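Local coordinates for protein beta-1,4-mannanase (Caldicellulosiruptor saccharolyticus, PDB 1PMH) that probably anchors its mannan-degrading enzyme to substrate, as a jellyroll carbohydrate-binding module that carries mannohexaose in its glycan pocket and a bound calcium ion, at residues I30-V35 / R49-F54. Sequence-based numbering, arbitrary orientation.
Sequences IKKVSV and RLDVEF. With EDO (1,2-ethanediol), chain D.
K31 and K32 together sit opposite the single residue D51 across two antiparallel strands, a worked example of the classic beta bulge. D51 O accepts from K31 N at 2.7 Å and, weakly, from K32 N. Beyond the bulge the ladder is regular: D51 N bonds to K32 O, and S34 and R49 exchange a pair of backbone bonds. The side chain of D51 can be followed outward. Its CB lies 4.1 Å from K32 CB, the two side chains running side by side in the same direction. CG stands anti to the carbonyl carbon, beside the backbone N (chi1 -66°). The two carboxylate oxygens have different partners. OD2 touches K32 CB at 3.7 Å and accepts from a water that also donates to R49 O and receives the hydroxyl of S34, so the water ties both strands together. OD1 meets R49, whose NE and NH2 grip this one oxygen side-on from its syn side, each at 2.9 Å; OD1 lies in the guanidinium plane, while the two nitrogens stand somewhat out of the carboxylate plane. R49 NH1 has a second acid, D38, and the guanidinium is thus held between two carboxylates. An alanine in place of D51 would probably leave NE and NH2 without their shared acceptor, the water short of one anchor, and the guanidinium freer to turn. On the other face of the sheet, V33 CG2 packs on L50 CD2 at 4.0 Å, and I30 CG1 meets V52 CG1 at 4.1 Å. The hairpin of strands 30-36 and 47-53 joins its sheet through strand 172-181, which pairs with 47-53, while I30, V33 and L50 reach L65 on strand 61-68, and I30 and L50 also F162 on strand 153-165, in the opposing sheet of the jellyroll sandwich.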
ATOM      1  N   ILE A  30      -0.859 -10.595  -6.201  1.00 15.83           N
ATOM      2  CA  ILE A  30       0.305  -9.783  -6.478  1.00 15.15           C
ATOM      3  C   ILE A  30       1.370 -10.698  -7.045  1.00 15.94           C
ATOM      4  O   ILE A  30       1.898 -11.547  -6.335  1.00 17.20           O
ATOM      5  CB  ILE A  30       0.790  -9.065  -5.201  1.00 15.11           C
ATOM      6  CG1 ILE A  30      -0.277  -8.170  -4.597  1.00 16.83           C
ATOM      7  CG2 ILE A  30       2.066  -8.301  -5.567  1.00 16.59           C
ATOM      8  CD1 ILE A  30      -0.025  -7.810  -3.150  1.00 19.71           C
ATOM      9  N   LYS A  31       1.691 -10.545  -8.328  1.00 16.58           N
ATOM     10  CA  LYS A  31       2.610 -11.428  -9.048  1.00 17.92           C
ATOM     11  C   LYS A  31       4.077 -11.016  -8.988  1.00 18.21           C
ATOM     12  O   LYS A  31       4.937 -11.837  -9.249  1.00 19.06           O
ATOM     13  CB  LYS A  31       2.195 -11.518 -10.517  1.00 18.25           C
ATOM     14  CG  LYS A  31       0.788 -12.002 -10.688  1.00 20.14           C
ATOM     15  CD  LYS A  31       0.467 -13.268  -9.919  1.00 20.81           C
ATOM     16  CE  LYS A  31      -0.904 -13.754 -10.165  1.00 24.07           C
ATOM     17  NZ  LYS A  31      -1.174 -14.939  -9.327  1.00 27.19           N
ATOM     18  N   LYS A  32       4.348  -9.754  -8.720  1.00 17.49           N
ATOM     19  CA  LYS A  32       5.712  -9.243  -8.660  1.00 17.06           C
ATOM     20  C   LYS A  32       5.713  -7.964  -7.887  1.00 16.69           C
ATOM     21  O   LYS A  32       4.781  -7.171  -7.976  1.00 16.75           O
ATOM     22  CB  LYS A  32       6.293  -9.001 -10.057  1.00 19.46           C
ATOM     23  CG  LYS A  32       7.783  -8.677 -10.097  1.00 21.61           C
ATOM     24  CD  LYS A  32       8.262  -8.461 -11.504  1.00 29.88           C
ATOM     25  CE  LYS A  32       9.642  -7.871 -11.450  1.00 34.21           C
ATOM     26  NZ  LYS A  32      10.598  -8.850 -10.867  0.80 46.19           N
ATOM     27  N   VAL A  33       6.752  -7.808  -7.082  1.00 17.15           N
ATOM     28  CA  VAL A  33       7.012  -6.631  -6.285  1.00 16.01           C
ATOM     29  C   VAL A  33       8.378  -6.117  -6.733  1.00 17.15           C
ATOM     30  O   VAL A  33       9.362  -6.866  -6.768  1.00 18.88           O
ATOM     31  CB  VAL A  33       7.046  -6.946  -4.816  1.00 17.48           C
ATOM     32  CG1 VAL A  33       7.335  -5.709  -3.993  1.00 17.86           C
ATOM     33  CG2 VAL A  33       5.756  -7.546  -4.323  1.00 16.87           C
ATOM     34  N   SER A  34       8.449  -4.853  -7.133  1.00 17.37           N
ATOM     35  CA  SER A  34       9.714  -4.279  -7.600  1.00 18.15           C
ATOM     36  C   SER A  34       9.748  -2.790  -7.318  1.00 17.60           C
ATOM     37  O   SER A  34       8.731  -2.181  -7.071  1.00 18.26           O
ATOM     38  CB  SER A  34       9.910  -4.574  -9.100  1.00 20.17           C
ATOM     39  OG  SER A  34       8.948  -3.866  -9.874  1.00 19.90           O
ATOM     40  N   VAL A  35      10.947  -2.217  -7.412  1.00 18.39           N
ATOM     41  CA  VAL A  35      11.113  -0.772  -7.328  1.00 18.76           C
ATOM     42  C   VAL A  35      11.113  -0.272  -8.773  1.00 19.19           C
ATOM     43  O   VAL A  35      11.741  -0.855  -9.629  1.00 23.75           O
ATOM     44  CB  VAL A  35      12.317  -0.374  -6.447  1.00 23.50           C
ATOM     45  CG1 VAL A  35      13.641  -0.916  -6.993  1.00 31.13           C
ATOM     46  CG2 VAL A  35      12.335   1.111  -6.182  1.00 24.53           C
ATOM     47  N   ARG A  49       6.279  -0.873  -7.252  1.00 15.25           N
ATOM     48  CA  ARG A  49       5.389  -1.397  -8.269  1.00 15.78           C
ATOM     49  C   ARG A  49       4.916  -2.799  -7.896  1.00 14.93           C
ATOM     50  O   ARG A  49       5.753  -3.712  -7.705  1.00 15.59           O
ATOM     51  CB  ARG A  49       6.108  -1.417  -9.634  1.00 16.38           C
ATOM     52  CG  ARG A  49       5.245  -1.977 -10.756  1.00 16.87           C
ATOM     53  CD  ARG A  49       5.927  -1.873 -12.101  1.00 17.90           C
ATOM     54  NE  ARG A  49       5.190  -2.638 -13.104  1.00 17.87           N
ATOM     55  CZ  ARG A  49       5.021  -2.319 -14.358  1.00 18.94           C
ATOM     56  NH1 ARG A  49       5.587  -1.254 -14.900  1.00 24.18           N
ATOM     57  NH2 ARG A  49       4.321  -3.163 -15.092  1.00 23.10           N
ATOM     58  N   LEU A  50       3.610  -2.994  -7.867  1.00 14.57           N
ATOM     59  CA  LEU A  50       2.966  -4.280  -7.613  1.00 14.60           C
ATOM     60  C   LEU A  50       2.286  -4.682  -8.906  1.00 14.86           C
ATOM     61  O   LEU A  50       1.349  -4.041  -9.348  1.00 16.87           O
ATOM     62  CB  LEU A  50       1.928  -4.124  -6.509  1.00 14.90           C
ATOM     63  CG  LEU A  50       2.374  -3.448  -5.215  1.00 15.94           C
ATOM     64  CD1 LEU A  50       1.189  -3.262  -4.263  1.00 17.39           C
ATOM     65  CD2 LEU A  50       3.516  -4.196  -4.590  1.00 16.68           C
ATOM     66  N   ASP A  51       2.787  -5.715  -9.551  1.00 15.35           N
ATOM     67  CA  ASP A  51       2.087  -6.255 -10.742  1.00 15.88           C
ATOM     68  C   ASP A  51       1.038  -7.206 -10.272  1.00 15.83           C
ATOM     69  O   ASP A  51       1.374  -8.190  -9.620  1.00 17.41           O
ATOM     70  CB  ASP A  51       3.105  -6.928 -11.660  1.00 17.04           C
ATOM     71  CG  ASP A  51       4.065  -5.921 -12.232  0.90 17.42           C
ATOM     72  OD1 ASP A  51       3.561  -5.004 -12.926  0.90 20.44           O
ATOM     73  OD2 ASP A  51       5.281  -5.985 -12.017  0.90 21.01           O
ATOM     74  N   VAL A  52      -0.242  -6.869 -10.474  1.00 15.80           N
ATOM     75  CA  VAL A  52      -1.369  -7.647  -9.969  1.00 15.58           C
ATOM     76  C   VAL A  52      -2.144  -8.243 -11.146  1.00 16.17           C
ATOM     77  O   VAL A  52      -2.147  -7.730 -12.273  1.00 16.76           O
ATOM     78  CB  VAL A  52      -2.291  -6.846  -9.026  1.00 17.33           C
ATOM     79  CG1 VAL A  52      -1.514  -6.140  -7.995  1.00 17.71           C
ATOM     80  CG2 VAL A  52      -3.178  -5.877  -9.769  1.00 17.21           C
ATOM     81  N   GLU A  53      -2.838  -9.323 -10.816  1.00 16.79           N
ATOM     82  CA  GLU A  53      -3.825  -9.930 -11.676  1.00 17.79           C
ATOM     83  C   GLU A  53      -5.038 -10.318 -10.859  1.00 17.42           C
ATOM     84  O   GLU A  53      -4.913 -11.067  -9.900  1.00 19.62           O
ATOM     85  CB  GLU A  53      -3.262 -11.167 -12.381  1.00 19.62           C
ATOM     86  CG  GLU A  53      -1.953 -10.978 -13.132  1.00 22.49           C
ATOM     87  CD  GLU A  53      -1.496 -12.228 -13.847  0.80 28.56           C
ATOM     88  OE1 GLU A  53      -2.297 -13.174 -13.988  0.80 33.30           O
ATOM     89  OE2 GLU A  53      -0.335 -12.231 -14.309  0.80 31.69           O
ATOM     90  N   PHE A  54      -6.192  -9.790 -11.233  1.00 17.61           N
ATOM     91  CA  PHE A  54      -7.435 -10.143 -10.571  1.00 17.12           C
ATOM     92  C   PHE A  54      -8.277 -10.989 -11.513  1.00 18.42           C
ATOM     93  O   PHE A  54      -8.248 -10.769 -12.712  1.00 20.88           O
ATOM     94  CB  PHE A  54      -8.215  -8.912 -10.113  1.00 17.23           C
ATOM     95  CG  PHE A  54      -7.496  -8.015  -9.132  1.00 15.94           C
ATOM     96  CD1 PHE A  54      -6.810  -8.537  -8.065  1.00 16.93           C
ATOM     97  CD2 PHE A  54      -7.559  -6.656  -9.278  1.00 17.64           C
ATOM     98  CE1 PHE A  54      -6.238  -7.677  -7.122  1.00 17.20           C
ATOM     99  CE2 PHE A  54      -6.988  -5.802  -8.348  1.00 17.42           C
ATOM    100  CZ  PHE A  54      -6.315  -6.329  -7.292  1.00 17.41           C
TER
HETATM  101  C1  EDO D 401      -4.192 -14.479  -9.608  1.00 35.92           C
HETATM  102  O1  EDO D 401      -3.739 -15.441  -8.690  1.00 42.66           O
HETATM  103  C2  EDO D 401      -5.202 -13.715  -8.791  1.00 31.10           C
HETATM  104  O2  EDO D 401      -6.243 -13.621  -9.719  1.00 31.37           O
HETATM  105  O   HOH W   1       6.728  -5.340  -9.849  1.00 18.79           O